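Local coordinates for metallocarboxypeptidase (Trypanosoma cruzi, PDB 3DWC), which probably releases C-terminal amino acids, with broad specificity but not proline, from peptide chains as a metal-dependent carboxypeptidase of the M32 family, at residues B[79-89]-B[283-292]; B[93-101]-B[140-148]. One frame throughout, in Å; residues are numbered along the deposited sequence.

Contact 1: residues B[79-89]-B[283-292]. With SO4 (sulfate ion), chain T.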
loop_
_atom_site.group_PDB
_atom_site.type_symbol
_atom_site.label_atom_id
_atom_site.label_comp_id
_atom_site.label_asym_id
_atom_site.label_seq_id
_atom_site.Cartn_x
_atom_site.Cartn_y
_atom_site.Cartn_z
ATOM N N LEU B 79 14.003 29.714 10.097
ATOM C CA LEU B 79 13.435 28.400 9.947
ATOM C C LEU B 79 14.452 27.361 9.440
ATOM O O LEU B 79 14.322 26.186 9.744
ATOM C CB LEU B 79 12.226 28.481 9.011
ATOM C CG LEU B 79 10.946 29.097 9.600
ATOM C CD1 LEU B 79 9.833 29.010 8.574
ATOM C CD2 LEU B 79 10.503 28.382 10.873
ATOM N N GLN B 80 15.444 27.801 8.666
ATOM C CA GLN B 80 16.530 26.944 8.199
ATOM C C GLN B 80 17.418 26.605 9.370
ATOM O O GLN B 80 17.861 25.469 9.518
ATOM C CB GLN B 80 17.343 27.630 7.107
ATOM C CG GLN B 80 16.574 27.869 5.847
ATOM C CD GLN B 80 17.353 28.654 4.802
ATOM O OE1 GLN B 80 18.141 29.551 5.135
ATOM N NE2 GLN B 80 17.125 28.339 3.533
ATOM N N ARG B 81 17.662 27.595 10.236
ATOM C CA ARG B 81 18.395 27.349 11.482
ATOM C C ARG B 81 17.686 26.311 12.348
ATOM O O ARG B 81 18.323 25.422 12.891
ATOM C CB ARG B 81 18.624 28.655 12.266
ATOM C CG ARG B 81 19.513 29.672 11.573
ATOM C CD ARG B 81 20.097 30.694 12.550
ATOM N NE ARG B 81 19.033 31.501 13.114
ATOM C CZ ARG B 81 18.556 32.626 12.585
ATOM N NH1 ARG B 81 19.046 33.126 11.464
ATOM N NH2 ARG B 81 17.553 33.250 13.194
ATOM N N ALA B 82 16.368 26.407 12.480
ATOM C CA ALA B 82 15.608 25.384 13.235
ATOM C C ALA B 82 15.701 24.020 12.538
ATOM O O ALA B 82 15.805 22.946 13.190
ATOM C CB ALA B 82 14.153 25.762 13.355
ATOM N N ASN B 83 15.649 24.067 11.208
ATOM C CA ASN B 83 15.687 22.825 10.430
ATOM C C ASN B 83 17.045 22.178 10.645
ATOM O O ASN B 83 17.114 20.963 10.853
ATOM C CB ASN B 83 15.369 23.100 8.960
ATOM C CG ASN B 83 15.130 21.847 8.146
ATOM O OD1 ASN B 83 14.506 20.880 8.612
ATOM N ND2 ASN B 83 15.614 21.862 6.901
ATOM N N LEU B 84 18.119 22.987 10.681
ATOM C CA LEU B 84 19.452 22.419 10.919
ATOM C C LEU B 84 19.533 21.751 12.298
ATOM O O LEU B 84 20.145 20.697 12.451
ATOM C CB LEU B 84 20.552 23.478 10.760
ATOM C CG LEU B 84 22.016 23.031 10.862
ATOM C CD1 LEU B 84 22.343 21.859 9.931
ATOM C CD2 LEU B 84 22.960 24.228 10.600
ATOM N N ARG B 85 18.915 22.377 13.306
ATOM C CA ARG B 85 18.754 21.751 14.638
ATOM C C ARG B 85 18.028 20.395 14.558
ATOM O O ARG B 85 18.432 19.425 15.189
ATOM C CB ARG B 85 17.971 22.677 15.577
ATOM C CG ARG B 85 17.901 22.216 17.028
ATOM C CD ARG B 85 16.935 23.090 17.833
ATOM N NE ARG B 85 15.580 23.003 17.294
ATOM C CZ ARG B 85 14.696 23.999 17.246
ATOM N NH1 ARG B 85 14.988 25.202 17.693
ATOM N NH2 ARG B 85 13.501 23.772 16.722
ATOM N N GLU B 86 16.947 20.338 13.783
ATOM C CA GLU B 86 16.181 19.112 13.702
ATOM C C GLU B 86 16.940 18.046 12.910
ATOM O O GLU B 86 16.831 16.865 13.221
ATOM C CB GLU B 86 14.786 19.380 13.170
ATOM C CG GLU B 86 13.996 20.278 14.065
ATOM C CD GLU B 86 13.926 19.800 15.520
ATOM O OE1 GLU B 86 13.717 18.599 15.742
ATOM O OE2 GLU B 86 14.046 20.645 16.429
ATOM N N MET B 87 17.732 18.466 11.917
ATOM C CA MET B 87 18.602 17.549 11.186
ATOM C C MET B 87 19.631 16.880 12.087
ATOM O O MET B 87 19.836 15.686 11.999
ATOM C CB MET B 87 19.372 18.296 10.079
ATOM C CG MET B 87 18.544 18.745 8.902
ATOM S SD MET B 87 19.499 19.795 7.802
ATOM C CE MET B 87 18.434 19.752 6.331
ATOM N N ARG B 88 20.339 17.670 12.900
ATOM C CA ARG B 88 21.290 17.111 13.872
ATOM C C ARG B 88 20.629 16.112 14.795
ATOM O O ARG B 88 21.192 15.053 15.064
ATOM C CB ARG B 88 21.937 18.199 14.732
ATOM C CG ARG B 88 22.742 17.642 15.893
ATOM C CD ARG B 88 23.582 18.701 16.593
ATOM N NE ARG B 88 24.827 18.954 15.876
ATOM C CZ ARG B 88 25.943 18.262 16.064
ATOM N NH1 ARG B 88 27.026 18.584 15.377
ATOM N NH2 ARG B 88 25.983 17.244 16.928
ATOM N N ARG B 89 19.444 16.463 15.295
ATOM C CA ARG B 89 18.684 15.568 16.149
ATOM C C ARG B 89 18.373 14.213 15.474
ATOM O O ARG B 89 18.592 13.172 16.088
ATOM C CB ARG B 89 17.380 16.234 16.584
ATOM C CG ARG B 89 16.478 15.289 17.321
ATOM C CD ARG B 89 15.213 15.955 17.842
ATOM N NE ARG B 89 14.279 14.916 18.321
ATOM C CZ ARG B 89 14.439 14.209 19.456
ATOM N NH1 ARG B 89 15.496 14.388 20.260
ATOM N NH2 ARG B 89 13.547 13.300 19.774
ATOM N N PHE B 283 8.680 23.729 4.037
ATOM C CA PHE B 283 9.639 22.786 4.607
ATOM C C PHE B 283 9.106 21.367 4.638
ATOM O O PHE B 283 9.519 20.537 5.447
ATOM C CB PHE B 283 10.014 23.254 5.996
ATOM C CG PHE B 283 10.962 24.438 5.995
ATOM C CD1 PHE B 283 10.485 25.750 5.943
ATOM C CD2 PHE B 283 12.337 24.226 6.059
ATOM C CE1 PHE B 283 11.351 26.814 5.970
ATOM C CE2 PHE B 283 13.221 25.279 6.088
ATOM C CZ PHE B 283 12.734 26.588 6.030
ATOM N N GLU B 284 8.222 21.068 3.695
ATOM C CA GLU B 284 7.394 19.847 3.777
ATOM C C GLU B 284 8.168 18.515 3.841
ATOM O O GLU B 284 7.769 17.608 4.578
ATOM C CB GLU B 284 6.375 19.831 2.623
ATOM C CG GLU B 284 5.265 20.858 2.798
ATOM C CD GLU B 284 5.598 22.235 2.260
ATOM O OE1 GLU B 284 4.798 23.143 2.515
ATOM O OE2 GLU B 284 6.641 22.437 1.599
ATOM N N THR B 285 9.287 18.422 3.140
ATOM C CA THR B 285 10.093 17.172 3.094
ATOM C C THR B 285 11.259 17.156 4.119
ATOM O O THR B 285 12.124 16.275 4.076
ATOM C CB THR B 285 10.704 17.014 1.707
ATOM O OG1 THR B 285 11.704 18.031 1.514
ATOM C CG2 THR B 285 9.617 17.142 0.616
ATOM N N GLN B 286 11.236 18.107 5.058
ATOM C CA GLN B 286 12.293 18.322 6.035
ATOM C C GLN B 286 11.884 18.005 7.468
ATOM O O GLN B 286 10.691 18.089 7.823
ATOM C CB GLN B 286 12.695 19.803 5.992
ATOM C CG GLN B 286 13.240 20.258 4.633
ATOM C CD GLN B 286 14.523 19.565 4.270
ATOM O OE1 GLN B 286 15.489 19.596 5.040
ATOM N NE2 GLN B 286 14.557 18.941 3.072
ATOM N N PRO B 287 12.881 17.756 8.330
ATOM C CA PRO B 287 12.588 17.323 9.664
ATOM C C PRO B 287 12.010 18.418 10.595
ATOM O O PRO B 287 11.463 18.081 11.635
ATOM C CB PRO B 287 13.931 16.763 10.136
ATOM C CG PRO B 287 14.923 17.562 9.438
ATOM C CD PRO B 287 14.336 17.873 8.110
ATOM N N VAL B 288 12.092 19.698 10.217
ATOM C CA VAL B 288 11.402 20.759 10.970
ATOM C C VAL B 288 9.871 20.727 10.745
ATOM O O VAL B 288 9.101 21.186 11.579
ATOM C CB VAL B 288 11.940 22.131 10.601
ATOM C CG1 VAL B 288 11.475 22.553 9.209
ATOM C CG2 VAL B 288 11.554 23.176 11.717
ATOM N N CYS B 289 9.443 20.185 9.602
ATOM C CA CYS B 289 8.033 20.029 9.327
ATOM C C CYS B 289 7.622 18.665 9.793
ATOM O O CYS B 289 7.337 17.804 8.982
ATOM C CB CYS B 289 7.737 20.207 7.857
ATOM S SG CYS B 289 6.010 19.975 7.485
ATOM N N MET B 290 7.584 18.500 11.113
ATOM C CA MET B 290 7.160 17.299 11.802
ATOM C C MET B 290 6.513 17.607 13.165
ATOM O O MET B 290 6.805 18.636 13.777
ATOM C CB MET B 290 8.367 16.449 12.095
ATOM C CG MET B 290 9.166 16.150 10.879
ATOM S SD MET B 290 9.819 14.503 10.979
ATOM C CE MET B 290 8.247 13.717 10.612
ATOM N N ALA B 291 5.614 16.724 13.610
ATOM C CA ALA B 291 5.088 16.776 14.975
ATOM C C ALA B 291 6.203 17.007 15.987
ATOM O O ALA B 291 7.277 16.476 15.840
ATOM C CB ALA B 291 4.320 15.535 15.290
ATOM N N ARG B 292 5.964 17.882 16.976
ATOM C CA ARG B 292 7.014 18.307 17.884
ATOM C C ARG B 292 7.394 17.188 18.853
ATOM O O ARG B 292 8.557 17.007 19.154
ATOM C CB ARG B 292 6.596 19.598 18.615
ATOM C CG ARG B 292 7.479 20.015 19.783
ATOM C CD ARG B 292 8.794 20.591 19.319
ATOM N NE ARG B 292 9.735 19.537 18.972
ATOM C CZ ARG B 292 10.939 19.777 18.449
ATOM N NH1 ARG B 292 11.353 21.024 18.254
ATOM N NH2 ARG B 292 11.720 18.770 18.131
HETATM S S SO4 T . 17.577 31.281 16.378
HETATM O O1 SO4 T . 17.773 30.168 15.455
HETATM O O2 SO4 T . 18.630 32.287 16.238
HETATM O O3 SO4 T . 16.278 31.909 16.118
HETATM O O4 SO4 T . 17.667 30.763 17.739
HETATM O O HOH W 1 11.814 16.885 13.994
#

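Contact 2: residues B[93-101]-B[140-148]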
loop_
_atom_site.group_PDB
_atom_site.type_symbol
_atom_site.label_atom_id
_atom_site.label_comp_id
_atom_site.label_asym_id
_atom_site.label_seq_id
_atom_site.Cartn_x
_atom_site.Cartn_y
_atom_site.Cartn_z
ATOM N N LEU B 93 20.022 10.610 16.546
ATOM C CA LEU B 93 19.155 9.505 16.914
ATOM C C LEU B 93 19.543 8.200 16.215
ATOM O O LEU B 93 19.307 7.127 16.765
ATOM C CB LEU B 93 17.694 9.850 16.629
ATOM C CG LEU B 93 16.969 10.771 17.621
ATOM C CD1 LEU B 93 15.647 11.360 17.039
ATOM C CD2 LEU B 93 16.710 10.031 18.925
ATOM N N GLU B 94 20.088 8.279 14.997
ATOM C CA GLU B 94 20.522 7.068 14.270
ATOM C C GLU B 94 21.989 6.744 14.450
ATOM O O GLU B 94 22.414 5.599 14.262
ATOM C CB GLU B 94 20.244 7.176 12.764
ATOM C CG GLU B 94 18.905 6.545 12.320
ATOM C CD GLU B 94 18.817 5.026 12.528
ATOM O OE1 GLU B 94 17.784 4.590 13.058
ATOM O OE2 GLU B 94 19.737 4.268 12.167
ATOM N N ASN B 95 22.766 7.746 14.803
ATOM C CA ASN B 95 24.203 7.616 14.762
ATOM C C ASN B 95 24.824 7.268 16.111
ATOM O O ASN B 95 25.916 6.726 16.147
ATOM C CB ASN B 95 24.799 8.913 14.201
ATOM C CG ASN B 95 26.075 8.685 13.431
ATOM O OD1 ASN B 95 26.070 8.084 12.349
ATOM N ND2 ASN B 95 27.184 9.184 13.971
ATOM N N LEU B 96 24.146 7.592 17.212
ATOM C CA LEU B 96 24.730 7.449 18.548
ATOM C C LEU B 96 24.766 5.997 19.044
ATOM O O LEU B 96 25.489 5.681 19.977
ATOM C CB LEU B 96 24.013 8.358 19.573
ATOM C CG LEU B 96 24.656 9.704 19.952
ATOM C CD1 LEU B 96 25.237 10.447 18.737
ATOM C CD2 LEU B 96 23.665 10.609 20.703
ATOM N N LEU B 97 23.994 5.118 18.427
ATOM C CA LEU B 97 24.004 3.705 18.774
ATOM C C LEU B 97 24.915 2.943 17.807
ATOM O O LEU B 97 24.666 2.960 16.596
ATOM C CB LEU B 97 22.587 3.124 18.659
ATOM C CG LEU B 97 21.481 3.637 19.598
ATOM C CD1 LEU B 97 20.349 2.638 19.607
ATOM C CD2 LEU B 97 21.979 3.861 21.019
ATOM N N PRO B 98 25.957 2.261 18.319
ATOM C CA PRO B 98 26.748 1.401 17.430
ATOM C C PRO B 98 25.944 0.222 16.850
ATOM O O PRO B 98 25.063 -0.324 17.516
ATOM C CB PRO B 98 27.890 0.912 18.332
ATOM C CG PRO B 98 27.937 1.878 19.459
ATOM C CD PRO B 98 26.501 2.259 19.686
ATOM N N GLU B 99 26.271 -0.157 15.613
ATOM C CA GLU B 99 25.487 -1.135 14.852
ATOM C C GLU B 99 25.434 -2.485 15.552
ATOM O O GLU B 99 24.454 -3.218 15.428
ATOM C CB GLU B 99 26.042 -1.287 13.434
ATOM C CG GLU B 99 26.055 0.028 12.645
ATOM C CD GLU B 99 26.316 -0.158 11.165
ATOM O OE1 GLU B 99 25.905 0.730 10.388
ATOM O OE2 GLU B 99 26.933 -1.177 10.775
ATOM N N GLU B 100 26.496 -2.784 16.295
ATOM C CA GLU B 100 26.589 -3.978 17.138
ATOM C C GLU B 100 25.481 -3.977 18.196
ATOM O O GLU B 100 24.790 -4.973 18.384
ATOM C CB GLU B 100 27.992 -4.046 17.773
ATOM C CG GLU B 100 28.232 -5.188 18.761
ATOM C CD GLU B 100 27.608 -4.928 20.131
ATOM O OE1 GLU B 100 26.995 -5.868 20.690
ATOM O OE2 GLU B 100 27.719 -3.786 20.636
ATOM N N PHE B 101 25.310 -2.848 18.875
ATOM C CA PHE B 101 24.201 -2.686 19.818
ATOM C C PHE B 101 22.857 -2.815 19.112
ATOM O O PHE B 101 21.981 -3.529 19.571
ATOM C CB PHE B 101 24.274 -1.330 20.511
ATOM C CG PHE B 101 23.217 -1.136 21.538
ATOM C CD1 PHE B 101 23.470 -1.414 22.866
ATOM C CD2 PHE B 101 21.953 -0.694 21.178
ATOM C CE1 PHE B 101 22.489 -1.241 23.821
ATOM C CE2 PHE B 101 20.968 -0.532 22.130
ATOM C CZ PHE B 101 21.243 -0.805 23.454
ATOM N N ARG B 140 19.209 0.187 30.014
ATOM C CA ARG B 140 20.201 0.923 30.806
ATOM C C ARG B 140 21.425 1.238 29.964
ATOM O O ARG B 140 22.022 2.316 30.099
ATOM C CB ARG B 140 20.651 0.123 32.031
ATOM C CG ARG B 140 19.609 -0.037 33.136
ATOM C CD ARG B 140 20.063 -1.089 34.156
ATOM N NE ARG B 140 19.067 -1.338 35.203
ATOM C CZ ARG B 140 19.180 -2.277 36.141
ATOM N NH1 ARG B 140 18.225 -2.424 37.062
ATOM N NH2 ARG B 140 20.240 -3.079 36.162
ATOM N N GLU B 141 21.803 0.281 29.112
ATOM C CA GLU B 141 22.943 0.446 28.215
ATOM C C GLU B 141 22.584 1.426 27.116
ATOM O O GLU B 141 23.403 2.264 26.725
ATOM C CB GLU B 141 23.353 -0.891 27.595
ATOM C CG GLU B 141 24.636 -0.805 26.749
ATOM C CD GLU B 141 25.070 -2.146 26.177
ATOM O OE1 GLU B 141 24.254 -3.094 26.176
ATOM O OE2 GLU B 141 26.233 -2.237 25.714
ATOM N N GLU B 142 21.357 1.308 26.618
ATOM C CA GLU B 142 20.845 2.248 25.625
ATOM C C GLU B 142 20.878 3.693 26.138
ATOM O O GLU B 142 21.438 4.567 25.480
ATOM C CB GLU B 142 19.436 1.861 25.164
ATOM C CG GLU B 142 18.980 2.680 23.951
ATOM C CD GLU B 142 17.709 2.162 23.290
ATOM O OE1 GLU B 142 17.242 1.067 23.654
ATOM O OE2 GLU B 142 17.176 2.865 22.395
ATOM N N GLY B 143 20.320 3.931 27.323
ATOM C CA GLY B 143 20.344 5.262 27.942
ATOM C C GLY B 143 21.713 5.898 27.938
ATOM O O GLY B 143 21.879 7.075 27.557
ATOM N N LYS B 144 22.716 5.135 28.362
ATOM C CA LYS B 144 24.075 5.660 28.401
ATOM C C LYS B 144 24.591 6.094 27.015
ATOM O O LYS B 144 25.191 7.164 26.867
ATOM C CB LYS B 144 25.017 4.639 29.037
ATOM C CG LYS B 144 24.931 4.595 30.551
ATOM C CD LYS B 144 25.985 3.648 31.137
ATOM C CE LYS B 144 25.755 3.388 32.630
ATOM N NZ LYS B 144 24.371 2.874 32.921
ATOM N N LEU B 145 24.357 5.252 26.011
ATOM C CA LEU B 145 24.760 5.549 24.631
ATOM C C LEU B 145 24.077 6.821 24.132
ATOM O O LEU B 145 24.732 7.723 23.617
ATOM C CB LEU B 145 24.409 4.361 23.708
ATOM C CG LEU B 145 25.442 3.245 23.449
ATOM C CD1 LEU B 145 26.654 3.303 24.393
ATOM C CD2 LEU B 145 24.770 1.865 23.483
ATOM N N ARG B 146 22.757 6.887 24.300
ATOM C CA ARG B 146 21.988 8.057 23.861
ATOM C C ARG B 146 22.399 9.298 24.693
ATOM O O ARG B 146 22.508 10.407 24.162
ATOM C CB ARG B 146 20.475 7.787 23.912
ATOM C CG ARG B 146 20.065 6.370 23.517
ATOM C CD ARG B 146 18.666 6.267 22.942
ATOM N NE ARG B 146 18.700 6.603 21.536
ATOM C CZ ARG B 146 18.201 5.884 20.536
ATOM N NH1 ARG B 146 17.559 4.756 20.741
ATOM N NH2 ARG B 146 18.349 6.329 19.305
ATOM N N ALA B 147 22.692 9.091 25.979
ATOM C CA ALA B 147 23.207 10.182 26.835
ATOM C C ALA B 147 24.452 10.852 26.271
ATOM O O ALA B 147 24.653 12.053 26.469
ATOM C CB ALA B 147 23.486 9.682 28.246
ATOM N N GLY B 148 25.299 10.085 25.585
ATOM C CA GLY B 148 26.520 10.638 24.976
ATOM C C GLY B 148 27.406 11.346 25.983
ATOM O O GLY B 148 27.576 10.860 27.102
#

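Contact 1: residues B[79-89]-B[283-292]
Leu79 lays its CB obliquely against the Phe283 ring, 3.6 Å from CZ, and its CD1 branch reaches CE1 of the same ring. One turn on, Ala82 meets the CG2 branch of Val288. Asn83 uses both ends of its amide. Its OD1 accepts the backbone N-H of Val288 at 3.1 Å, while ND2 sends a nearly straight bond (171°) to Gln286 OE1 at 2.9 Å; ND2 also bonds to Tyr6 of helix 3-32. With CG anti to the backbone N (chi1 -169°), that amide reaches the start of the type I turn Gln286-Cys289, one of two such turns in the loop that leads from the metal-binding HExxH helix 259-276 to helix 294-309, which supplies the third metal ligand, Glu298. Arg85 holds Glu86 OE2 side-on, its NE 2.9 Å away. Arg292 takes the same carboxylate end-on, NH2 to OE1 at 3.1 Å and NH1 to OE2 at 3.3 Å, coming from above the carboxylate plane. The shared anion probably offsets the closeness of the two guanidinium groups, and Leu473 O takes a further bond from Arg292 NH1. Met87 then rests CG on Pro287 CG, 3.8 Å apart.

Contact 2: residues B[93-101]-B[140-148]
Phe101 and Leu145 meet with the CD2 methyl of the leucine over one face of the ring, a CH-pi contact 3.9 Å from the centroid and 25° off the normal. The ring is brought there by a first torsion that sets CG anti to the backbone N (chi1 -177°). Glu141 runs past the ring in the opposite direction, its carboxylate plane almost perpendicular to the ring plane and OE1 at the ring edge, 3.5 Å from CE1; that carboxylate is paired with Arg104. Glu142 crosses Phe101 at about a right angle and touches CZ with its CB, 3.6 Å away.

Leu97 divides its two branches between Leu145 and Arg146. Its CD2 packs on Leu145 CB at 3.7 Å, while CD1 and CG lie over one guanidinium face of Arg146, CG above its centre. A bend at chi3 (83°) turns that guanidinium back along its own helix, where NH1 pairs with Glu142 OE2 in a salt bridge modelled rather short; the oxygen lies close to the guanidinium plane. Lys105 pairs with the other oxygen of Glu142. Pro98 CD adds an apolar touch to Leu145 CG, 4.0 Å away.

Pro98 is the N-cap of helix 99-122, and the whole is a helical hairpin: the first turn of that helix and the linker before it pack on the last turns of helix 125-147.

In the fold
Helix 78-95 joins the two contacts: its 79-89 part belongs to contact 1, and its C-terminal end, from Leu93, opens contact 2. Their centres lie about 22 Å apart, and their segments adjoin in sequence without otherwise touching. Contact 2 is nested within the long excursion that contact 1 closes; the nearest ends of contact 1's segments are 194 residues apart, against 39 in contact 2. Contact 1 ties the helix to the loop between the two helices carrying the cobalt ligands His267, His271 and Glu298, whereas contact 2 brings the linker after its far end, and the start of helix 99-122, onto helix 125-147. Neither contact touches the cobalt site or the glycine pocket.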